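Local structure of esterase (Staphylococcus aureus subsp. aureus USA300_TCH1516, 3D7R) at residues F106-P111 / P136-F141; L177-V182 / L196-P201; S29-Y34 / P300-R305. The protein probably hydrolyses ester bonds as a member of the alpha/beta hydrolase fold, although its natural substrate is not established. One frame throughout, in Å; residues are numbered along the deposited sequence.

Contact 1 (F106-P111 / P136-F141); sequences FNALQP and PKTPEF
N107 and T138 show how two irregular loops of an alpha/beta hydrolase fold can be joined through backbone bonding. The T138 amide donates to N107 O at 2.7 Å, a short but bent bond (144° at the hydrogen), while the CB and CG2 of T138 rest against that same oxygen. A108 CA approaches T138 O at 3.4 Å in a CA-H...O contact.

Among side chains, bends at chi2 (-54°) and chi4 (-65°) fold K137 against the other loop: its CE passes L109 O at 3.3 Å, and NZ donates to Q110 OE1 at 2.8 Å in the carbonyl plane. Y135 O and H103 NE2 also hydrogen-bond to NZ, so at least three acceptors hold this buried group, and the Y135 ring adds a cation-pi contact.

Within 136-141, T138 OG1 to F141 O (2.8 Å) and F141 N to K137 O close a turn around the cis peptide before P139.

Loop 106-111 follows a His-Gly-Gly sequence starting at H103, and F106 N bonds weakly to S173 OG, consistent with the oxyanion-hole region of related esterases. Both loops follow sheet strands, 98-102 and 129-133; helix 46-61 packs on A108, L109, Q110 and K137, helix 225-236 on N107 and T138.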
loop_
_atom_site.group_PDB
_atom_site.type_symbol
_atom_site.label_atom_id
_atom_site.label_comp_id
_atom_site.label_asym_id
_atom_site.label_seq_id
_atom_site.Cartn_x
_atom_site.Cartn_y
_atom_site.Cartn_z
ATOM N N PHE A 106 -5.426 -6.009 -1.579
ATOM C CA PHE A 106 -4.995 -7.419 -1.618
ATOM C C PHE A 106 -4.613 -7.942 -3.002
ATOM O O PHE A 106 -4.567 -9.149 -3.209
ATOM C CB PHE A 106 -6.026 -8.330 -0.922
ATOM C CG PHE A 106 -6.590 -7.729 0.342
ATOM C CD1 PHE A 106 -5.857 -7.751 1.529
ATOM C CD2 PHE A 106 -7.831 -7.096 0.325
ATOM C CE1 PHE A 106 -6.371 -7.154 2.691
ATOM C CE2 PHE A 106 -8.362 -6.497 1.487
ATOM C CZ PHE A 106 -7.631 -6.532 2.672
ATOM N N ASN A 107 -4.309 -7.023 -3.925
ATOM C CA ASN A 107 -3.974 -7.332 -5.330
ATOM C C ASN A 107 -5.159 -7.918 -6.088
ATOM O O ASN A 107 -4.974 -8.574 -7.124
ATOM C CB ASN A 107 -2.732 -8.241 -5.461
ATOM C CG ASN A 107 -1.509 -7.665 -4.734
ATOM O OD1 ASN A 107 -1.099 -6.543 -5.003
ATOM N ND2 ASN A 107 -0.953 -8.426 -3.792
ATOM N N ALA A 108 -6.362 -7.650 -5.582
ATOM C CA ALA A 108 -7.615 -8.151 -6.157
ATOM C C ALA A 108 -8.645 -7.038 -6.341
ATOM O O ALA A 108 -9.466 -7.082 -7.278
ATOM C CB ALA A 108 -8.208 -9.255 -5.261
ATOM N N LEU A 109 -8.632 -6.080 -5.411
ATOM C CA LEU A 109 -9.514 -4.912 -5.439
ATOM C C LEU A 109 -8.846 -3.712 -6.100
ATOM O O LEU A 109 -7.643 -3.526 -5.993
ATOM C CB LEU A 109 -9.902 -4.503 -4.011
ATOM C CG LEU A 109 -10.677 -5.533 -3.190
ATOM C CD1 LEU A 109 -10.867 -5.005 -1.765
ATOM C CD2 LEU A 109 -12.027 -5.841 -3.858
ATOM N N GLN A 110 -9.646 -2.892 -6.761
ATOM C CA GLN A 110 -9.181 -1.630 -7.308
ATOM C C GLN A 110 -9.238 -0.578 -6.192
ATOM O O GLN A 110 -9.688 -0.893 -5.060
ATOM C CB GLN A 110 -10.054 -1.227 -8.511
ATOM C CG GLN A 110 -10.002 -2.191 -9.692
ATOM C CD GLN A 110 -8.659 -2.217 -10.439
ATOM O OE1 GLN A 110 -7.585 -2.084 -9.850
ATOM N NE2 GLN A 110 -8.728 -2.446 -11.749
ATOM N N PRO A 111 -8.751 0.661 -6.465
ATOM C CA PRO A 111 -8.836 1.662 -5.408
ATOM C C PRO A 111 -10.255 1.946 -4.919
ATOM O O PRO A 111 -11.204 2.008 -5.704
ATOM C CB PRO A 111 -8.238 2.921 -6.050
ATOM C CG PRO A 111 -7.335 2.394 -7.115
ATOM C CD PRO A 111 -8.074 1.199 -7.660
ATOM N N PRO A 136 -1.713 -4.372 -12.577
ATOM C CA PRO A 136 -2.444 -5.630 -12.802
ATOM C C PRO A 136 -2.878 -6.334 -11.514
ATOM O O PRO A 136 -2.112 -6.422 -10.536
ATOM C CB PRO A 136 -1.422 -6.496 -13.551
ATOM C CG PRO A 136 -0.604 -5.484 -14.340
ATOM C CD PRO A 136 -0.455 -4.325 -13.356
ATOM N N LYS A 137 -4.111 -6.831 -11.537
ATOM C CA LYS A 137 -4.734 -7.472 -10.395
ATOM C C LYS A 137 -5.031 -8.928 -10.644
ATOM O O LYS A 137 -5.327 -9.350 -11.786
ATOM C CB LYS A 137 -6.072 -6.794 -10.054
ATOM C CG LYS A 137 -6.024 -5.299 -9.782
ATOM C CD LYS A 137 -5.007 -4.965 -8.706
ATOM C CE LYS A 137 -5.193 -3.535 -8.171
ATOM N NZ LYS A 137 -4.910 -2.454 -9.243
ATOM N N THR A 138 -4.995 -9.690 -9.554
ATOM C CA THR A 138 -5.517 -11.041 -9.551
ATOM C C THR A 138 -7.063 -10.969 -9.497
ATOM O O THR A 138 -7.620 -9.963 -9.044
ATOM C CB THR A 138 -4.848 -11.893 -8.410
ATOM O OG1 THR A 138 -4.428 -13.172 -8.917
ATOM C CG2 THR A 138 -5.725 -12.058 -7.144
ATOM N N PRO A 139 -7.770 -12.045 -9.907
ATOM C CA PRO A 139 -7.270 -13.377 -10.243
ATOM C C PRO A 139 -6.685 -13.554 -11.643
ATOM O O PRO A 139 -6.085 -14.600 -11.896
ATOM C CB PRO A 139 -8.516 -14.264 -10.096
ATOM C CG PRO A 139 -9.647 -13.344 -10.508
ATOM C CD PRO A 139 -9.242 -11.970 -9.998
ATOM N N GLU A 140 -6.874 -12.595 -12.548
ATOM C CA GLU A 140 -6.359 -12.773 -13.923
ATOM C C GLU A 140 -4.829 -12.643 -14.016
ATOM O O GLU A 140 -4.150 -13.395 -14.722
ATOM C CB GLU A 140 -7.031 -11.806 -14.901
ATOM C CG GLU A 140 -6.556 -11.987 -16.344
ATOM C CD GLU A 140 -7.515 -11.403 -17.373
ATOM O OE1 GLU A 140 -8.330 -10.518 -17.025
ATOM O OE2 GLU A 140 -7.443 -11.832 -18.549
ATOM N N PHE A 141 -4.290 -11.671 -13.307
ATOM C CA PHE A 141 -2.852 -11.441 -13.323
ATOM C C PHE A 141 -2.178 -11.820 -12.009
ATOM O O PHE A 141 -2.830 -12.031 -10.979
ATOM C CB PHE A 141 -2.578 -9.991 -13.746
ATOM C CG PHE A 141 -3.174 -9.653 -15.092
ATOM C CD1 PHE A 141 -2.562 -10.102 -16.265
ATOM C CD2 PHE A 141 -4.370 -8.950 -15.189
ATOM C CE1 PHE A 141 -3.117 -9.827 -17.507
ATOM C CE2 PHE A 141 -4.935 -8.672 -16.423
ATOM C CZ PHE A 141 -4.311 -9.104 -17.589
#

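Contact 2 (L177-V182 / L196-P201); sequences LALSFV and LYLISP
L179 and L196 share one conformation, CG opposite the backbone N (chi1 174° in both), and this choice extends each side chain until their methyl branches meet. L198 turns otherwise: its CG stands anti to the carbonyl carbon (chi1 -55°), which brings CD2 towards the backbone of L179. The setting is the beta-alpha-beta unit of strand 166-171, helix 173-187 and strand 195-199, within the alpha/beta hydrolase fold; here the connecting helix packs against the second strand of its own unit. The axes of the short segments 177-182 and 196-199 run nearly antiparallel, at 152°, and come within 8.7 Å, a separation filled mainly by aliphatic side chains.

L196 is the centre of the packing. Its CD1 takes A178 CB at 3.9 Å and V182 CG2 on the next turn of the helix, the valine and leucine running antiparallel alongside one another. L198 CD2 touches both the amide N and the CB of L179, each at 4.1 Å. No hydrogen bond crosses the contact, and all five touching residues are buried.

V259 of strand 259-264 adjoins both L196 and L198, and V168 of strand 166-171 reaches A178, so the layer continues onto strands at either side. At the closest approach, L179 CD1 lies 3.7 Å from L196 CD2, the two side chains lying roughly perpendicular.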
loop_
_atom_site.group_PDB
_atom_site.type_symbol
_atom_site.label_atom_id
_atom_site.label_comp_id
_atom_site.label_asym_id
_atom_site.label_seq_id
_atom_site.Cartn_x
_atom_site.Cartn_y
_atom_site.Cartn_z
ATOM N N LEU A 177 3.618 -4.388 -1.270
ATOM C CA LEU A 177 4.127 -4.195 -2.640
ATOM C C LEU A 177 5.205 -3.103 -2.678
ATOM O O LEU A 177 6.245 -3.269 -3.302
ATOM C CB LEU A 177 3.002 -3.809 -3.622
ATOM C CG LEU A 177 1.926 -4.794 -4.062
ATOM C CD1 LEU A 177 1.167 -4.244 -5.286
ATOM C CD2 LEU A 177 2.537 -6.164 -4.419
ATOM N N ALA A 178 4.955 -1.999 -1.988
ATOM C CA ALA A 178 5.899 -0.884 -1.951
ATOM C C ALA A 178 7.235 -1.305 -1.346
ATOM O O ALA A 178 8.279 -1.048 -1.946
ATOM C CB ALA A 178 5.299 0.304 -1.194
ATOM N N LEU A 179 7.217 -1.955 -0.174
ATOM C CA LEU A 179 8.481 -2.425 0.428
ATOM C C LEU A 179 9.181 -3.468 -0.462
ATOM O O LEU A 179 10.386 -3.364 -0.722
ATOM C CB LEU A 179 8.270 -2.977 1.857
ATOM C CG LEU A 179 9.497 -3.636 2.516
ATOM C CD1 LEU A 179 10.687 -2.686 2.646
ATOM C CD2 LEU A 179 9.172 -4.222 3.881
ATOM N N SER A 180 8.438 -4.484 -0.899
ATOM C CA SER A 180 8.994 -5.508 -1.786
ATOM C C SER A 180 9.590 -4.903 -3.078
ATOM O O SER A 180 10.653 -5.331 -3.555
ATOM C CB SER A 180 7.917 -6.548 -2.107
ATOM O OG SER A 180 8.364 -7.434 -3.106
ATOM N N PHE A 181 8.918 -3.905 -3.637
ATOM C CA PHE A 181 9.416 -3.240 -4.843
ATOM C C PHE A 181 10.727 -2.470 -4.581
ATOM O O PHE A 181 11.659 -2.530 -5.370
ATOM C CB PHE A 181 8.340 -2.334 -5.470
ATOM C CG PHE A 181 8.869 -1.462 -6.599
ATOM C CD1 PHE A 181 9.245 -2.027 -7.810
ATOM C CD2 PHE A 181 9.012 -0.078 -6.424
ATOM C CE1 PHE A 181 9.773 -1.236 -8.838
ATOM C CE2 PHE A 181 9.526 0.726 -7.461
ATOM C CZ PHE A 181 9.895 0.146 -8.654
ATOM N N VAL A 182 10.807 -1.751 -3.467
ATOM C CA VAL A 182 12.049 -1.028 -3.134
ATOM C C VAL A 182 13.188 -2.026 -2.846
ATOM O O VAL A 182 14.346 -1.781 -3.188
ATOM C CB VAL A 182 11.813 -0.025 -1.971
ATOM C CG1 VAL A 182 13.140 0.569 -1.476
ATOM C CG2 VAL A 182 10.818 1.076 -2.433
ATOM N N LEU A 196 10.643 5.817 1.845
ATOM C CA LEU A 196 9.608 4.777 1.676
ATOM C C LEU A 196 8.559 4.872 2.789
ATOM O O LEU A 196 8.913 4.846 3.979
ATOM C CB LEU A 196 10.230 3.366 1.676
ATOM C CG LEU A 196 9.259 2.161 1.662
ATOM C CD1 LEU A 196 8.356 2.211 0.407
ATOM C CD2 LEU A 196 10.061 0.849 1.725
ATOM N N TYR A 197 7.284 5.002 2.404
ATOM C CA TYR A 197 6.184 5.157 3.381
ATOM C C TYR A 197 5.310 3.917 3.351
ATOM O O TYR A 197 4.907 3.471 2.275
ATOM C CB TYR A 197 5.348 6.420 3.089
ATOM C CG TYR A 197 5.988 7.676 3.620
ATOM C CD1 TYR A 197 5.558 8.260 4.819
ATOM C CD2 TYR A 197 7.047 8.276 2.926
ATOM C CE1 TYR A 197 6.190 9.416 5.323
ATOM C CE2 TYR A 197 7.674 9.435 3.410
ATOM C CZ TYR A 197 7.235 9.991 4.605
ATOM O OH TYR A 197 7.874 11.109 5.077
ATOM N N LEU A 198 5.037 3.355 4.530
ATOM C CA LEU A 198 4.224 2.144 4.638
ATOM C C LEU A 198 3.044 2.414 5.547
ATOM O O LEU A 198 3.230 2.786 6.712
ATOM C CB LEU A 198 5.061 0.989 5.205
ATOM C CG LEU A 198 6.374 0.612 4.493
ATOM C CD1 LEU A 198 7.024 -0.617 5.170
ATOM C CD2 LEU A 198 6.141 0.325 3.007
ATOM N N ILE A 199 1.830 2.251 5.027
ATOM C CA ILE A 199 0.619 2.443 5.835
ATOM C C ILE A 199 -0.070 1.087 6.067
ATOM O O ILE A 199 -0.559 0.450 5.127
ATOM C CB ILE A 199 -0.381 3.461 5.188
ATOM C CG1 ILE A 199 0.283 4.826 4.953
ATOM C CG2 ILE A 199 -1.673 3.592 6.040
ATOM C CD1 ILE A 199 -0.420 5.707 3.896
ATOM N N SER A 200 -0.101 0.638 7.319
ATOM C CA SER A 200 -0.671 -0.673 7.642
ATOM C C SER A 200 -0.207 -1.772 6.667
ATOM O O SER A 200 -1.058 -2.500 6.112
ATOM C CB SER A 200 -2.210 -0.607 7.643
ATOM O OG SER A 200 -2.678 0.164 8.722
ATOM N N PRO A 201 1.125 -1.910 6.464
ATOM C CA PRO A 201 1.592 -2.872 5.463
ATOM C C PRO A 201 1.285 -4.289 5.931
ATOM O O PRO A 201 1.380 -4.566 7.132
ATOM C CB PRO A 201 3.124 -2.659 5.437
ATOM C CG PRO A 201 3.476 -2.066 6.765
ATOM C CD PRO A 201 2.246 -1.233 7.161
#

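Contact 3 (S29-Y34 / P300-R305)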
loop_
_atom_site.group_PDB
_atom_site.type_symbol
_atom_site.label_atom_id
_atom_site.label_comp_id
_atom_site.label_asym_id
_atom_site.label_seq_id
_atom_site.Cartn_x
_atom_site.Cartn_y
_atom_site.Cartn_z
ATOM N N SER A 29 -18.583 1.552 15.419
ATOM C CA SER A 29 -17.200 1.377 14.898
ATOM C C SER A 29 -17.036 2.118 13.562
ATOM O O SER A 29 -17.976 2.197 12.758
ATOM C CB SER A 29 -16.866 -0.118 14.778
ATOM O OG SER A 29 -17.287 -0.669 13.542
ATOM N N VAL A 30 -15.860 2.695 13.344
ATOM C CA VAL A 30 -15.551 3.347 12.071
ATOM C C VAL A 30 -15.650 2.381 10.866
ATOM O O VAL A 30 -16.082 2.778 9.778
ATOM C CB VAL A 30 -14.180 4.084 12.135
ATOM C CG1 VAL A 30 -12.993 3.108 12.014
ATOM C CG2 VAL A 30 -14.106 5.168 11.084
ATOM N N VAL A 31 -15.260 1.115 11.072
ATOM C CA VAL A 31 -15.265 0.110 10.003
ATOM C C VAL A 31 -16.697 -0.106 9.514
ATOM O O VAL A 31 -16.968 -0.094 8.308
ATOM C CB VAL A 31 -14.632 -1.250 10.456
ATOM C CG1 VAL A 31 -14.867 -2.339 9.421
ATOM C CG2 VAL A 31 -13.139 -1.092 10.706
ATOM N N ASN A 32 -17.608 -0.272 10.459
ATOM C CA ASN A 32 -19.011 -0.490 10.125
ATOM C C ASN A 32 -19.721 0.737 9.575
ATOM O O ASN A 32 -20.562 0.609 8.674
ATOM C CB ASN A 32 -19.753 -1.087 11.308
ATOM C CG ASN A 32 -19.372 -2.539 11.536
ATOM O OD1 ASN A 32 -19.073 -3.272 10.585
ATOM N ND2 ASN A 32 -19.380 -2.967 12.793
ATOM N N LYS A 33 -19.351 1.913 10.080
ATOM C CA LYS A 33 -19.938 3.183 9.617
ATOM C C LYS A 33 -19.668 3.428 8.130
ATOM O O LYS A 33 -20.550 3.914 7.402
ATOM C CB LYS A 33 -19.419 4.365 10.442
ATOM C CG LYS A 33 -20.164 5.681 10.153
ATOM C CD LYS A 33 -19.616 6.886 10.937
ATOM C CE LYS A 33 -19.545 6.628 12.441
ATOM N NZ LYS A 33 -20.806 6.079 13.020
ATOM N N TYR A 34 -18.457 3.078 7.686
ATOM C CA TYR A 34 -18.045 3.304 6.303
ATOM C C TYR A 34 -17.879 2.026 5.479
ATOM O O TYR A 34 -17.237 2.048 4.423
ATOM C CB TYR A 34 -16.775 4.154 6.277
ATOM C CG TYR A 34 -16.989 5.488 6.940
ATOM C CD1 TYR A 34 -17.761 6.476 6.318
ATOM C CD2 TYR A 34 -16.450 5.757 8.204
ATOM C CE1 TYR A 34 -17.986 7.707 6.931
ATOM C CE2 TYR A 34 -16.664 6.999 8.832
ATOM C CZ TYR A 34 -17.433 7.960 8.185
ATOM O OH TYR A 34 -17.652 9.180 8.778
ATOM N N PRO A 300 -5.979 5.558 8.053
ATOM C CA PRO A 300 -5.974 6.871 7.401
ATOM C C PRO A 300 -6.966 7.056 6.240
ATOM O O PRO A 300 -7.163 8.191 5.803
ATOM C CB PRO A 300 -4.529 7.003 6.893
ATOM C CG PRO A 300 -3.728 6.150 7.884
ATOM C CD PRO A 300 -4.638 4.937 7.973
ATOM N N ILE A 301 -7.563 5.967 5.732
ATOM C CA ILE A 301 -8.585 6.080 4.670
ATOM C C ILE A 301 -9.910 6.589 5.212
ATOM O O ILE A 301 -10.767 7.082 4.453
ATOM C CB ILE A 301 -8.809 4.743 3.911
ATOM C CG1 ILE A 301 -9.422 3.679 4.843
ATOM C CG2 ILE A 301 -7.499 4.267 3.280
ATOM C CD1 ILE A 301 -10.103 2.501 4.118
ATOM N N TYR A 302 -10.091 6.463 6.526
ATOM C CA TYR A 302 -11.305 6.928 7.177
ATOM C C TYR A 302 -11.276 8.429 7.493
ATOM O O TYR A 302 -10.227 8.973 7.876
ATOM C CB TYR A 302 -11.591 6.104 8.447
ATOM C CG TYR A 302 -11.820 4.625 8.152
ATOM C CD1 TYR A 302 -13.031 4.181 7.626
ATOM C CD2 TYR A 302 -10.804 3.676 8.371
ATOM C CE1 TYR A 302 -13.255 2.815 7.347
ATOM C CE2 TYR A 302 -11.013 2.306 8.084
ATOM C CZ TYR A 302 -12.240 1.884 7.574
ATOM O OH TYR A 302 -12.450 0.536 7.294
ATOM N N PRO A 303 -12.430 9.107 7.341
ATOM C CA PRO A 303 -12.539 10.541 7.639
ATOM C C PRO A 303 -12.642 10.832 9.148
ATOM O O PRO A 303 -13.686 11.254 9.652
ATOM C CB PRO A 303 -13.806 10.955 6.872
ATOM C CG PRO A 303 -14.664 9.737 6.913
ATOM C CD PRO A 303 -13.710 8.549 6.850
ATOM N N ILE A 304 -11.538 10.590 9.856
ATOM C CA ILE A 304 -11.459 10.735 11.304
ATOM C C ILE A 304 -10.217 11.559 11.669
ATOM O O ILE A 304 -9.273 11.651 10.893
ATOM C CB ILE A 304 -11.420 9.356 12.020
ATOM C CG1 ILE A 304 -10.262 8.499 11.465
ATOM C CG2 ILE A 304 -12.793 8.642 11.855
ATOM C CD1 ILE A 304 -9.961 7.234 12.237
ATOM N N ARG A 305 -10.212 12.149 12.858
ATOM C CA ARG A 305 -9.130 13.066 13.208
ATOM C C ARG A 305 -7.754 12.421 13.159
ATOM O O ARG A 305 -6.807 13.075 12.755
ATOM C CB ARG A 305 -9.380 13.782 14.541
ATOM C CG ARG A 305 -10.659 14.617 14.496
ATOM C CD ARG A 305 -10.571 15.927 15.277
ATOM N NE ARG A 305 -11.900 16.506 15.549
ATOM C CZ ARG A 305 -12.739 16.981 14.625
ATOM N NH1 ARG A 305 -13.910 17.504 14.998
ATOM N NH2 ARG A 305 -12.415 16.948 13.331
HETATM O O HOH W 1 -14.858 -0.040 6.563
#
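V30 and Y302 form the middle of this contact, a small example of aliphatic groups packing on aromatic faces. V30 CG1 stands over the centre of the Y302 ring, 4.3 Å from its centroid and only 9° off the normal, a CH-pi contact made possible by a chi1 of 78° that places CG1 between the backbone N and the carbonyl carbon. The other branch, CG2, touches Y302 CD1 and, at 3.8 Å, I304 CG2. A second CH-pi contact has P303 CG over one face of the Y34 ring, 4.0 Å from the centroid, while K33 CG lies against the opposite face. The two tyrosine side chains run in opposite directions alongside each other, Y34 CB in the plane of the Y302 ring at its edge and Y34 CD2 obliquely 3.8 Å from Y302 CD1.

A water forms the next shell: it accepts from Y302 OH at 2.6 Å and donates to V31 O at 2.7 Å.

Further out, S29 OG accepts from N32 N at 3.1 Å, an ST motif that shapes the start of helix 30-33. An inverse gamma turn centred on P303, with a weak bond from I304 N to Y302 O, bends the chain just before helix 305-318. I301 CG1 backs the other face of the Y302 ring.

With no direct hydrogen bond across, the first modelled helix meets this loop mainly through apolar packing, and the Y302 hydroxyl is joined to its backbone through water.

From the first modelled residue, helix 30-33 enters contact 3 almost at once, but its partner 300-305 comes 266 residues later, so this contact closes a loop spanning most of the chain. Contacts 1 and 2 both lie within that loop, one after the other: 106-111 meets 136-141 before 177-182 meets 196-201, and neither crosses the other. Contact 1 joins the loops after two strands, contact 2 packs a helix on the sheet, and contact 3 attaches the first modelled helix to the loop before helix 305-318. Contact 2 physically touches both others, through L177 with N107 and I199 with P300, whereas contacts 1 and 3 remain about 9 Å apart at their nearest atoms.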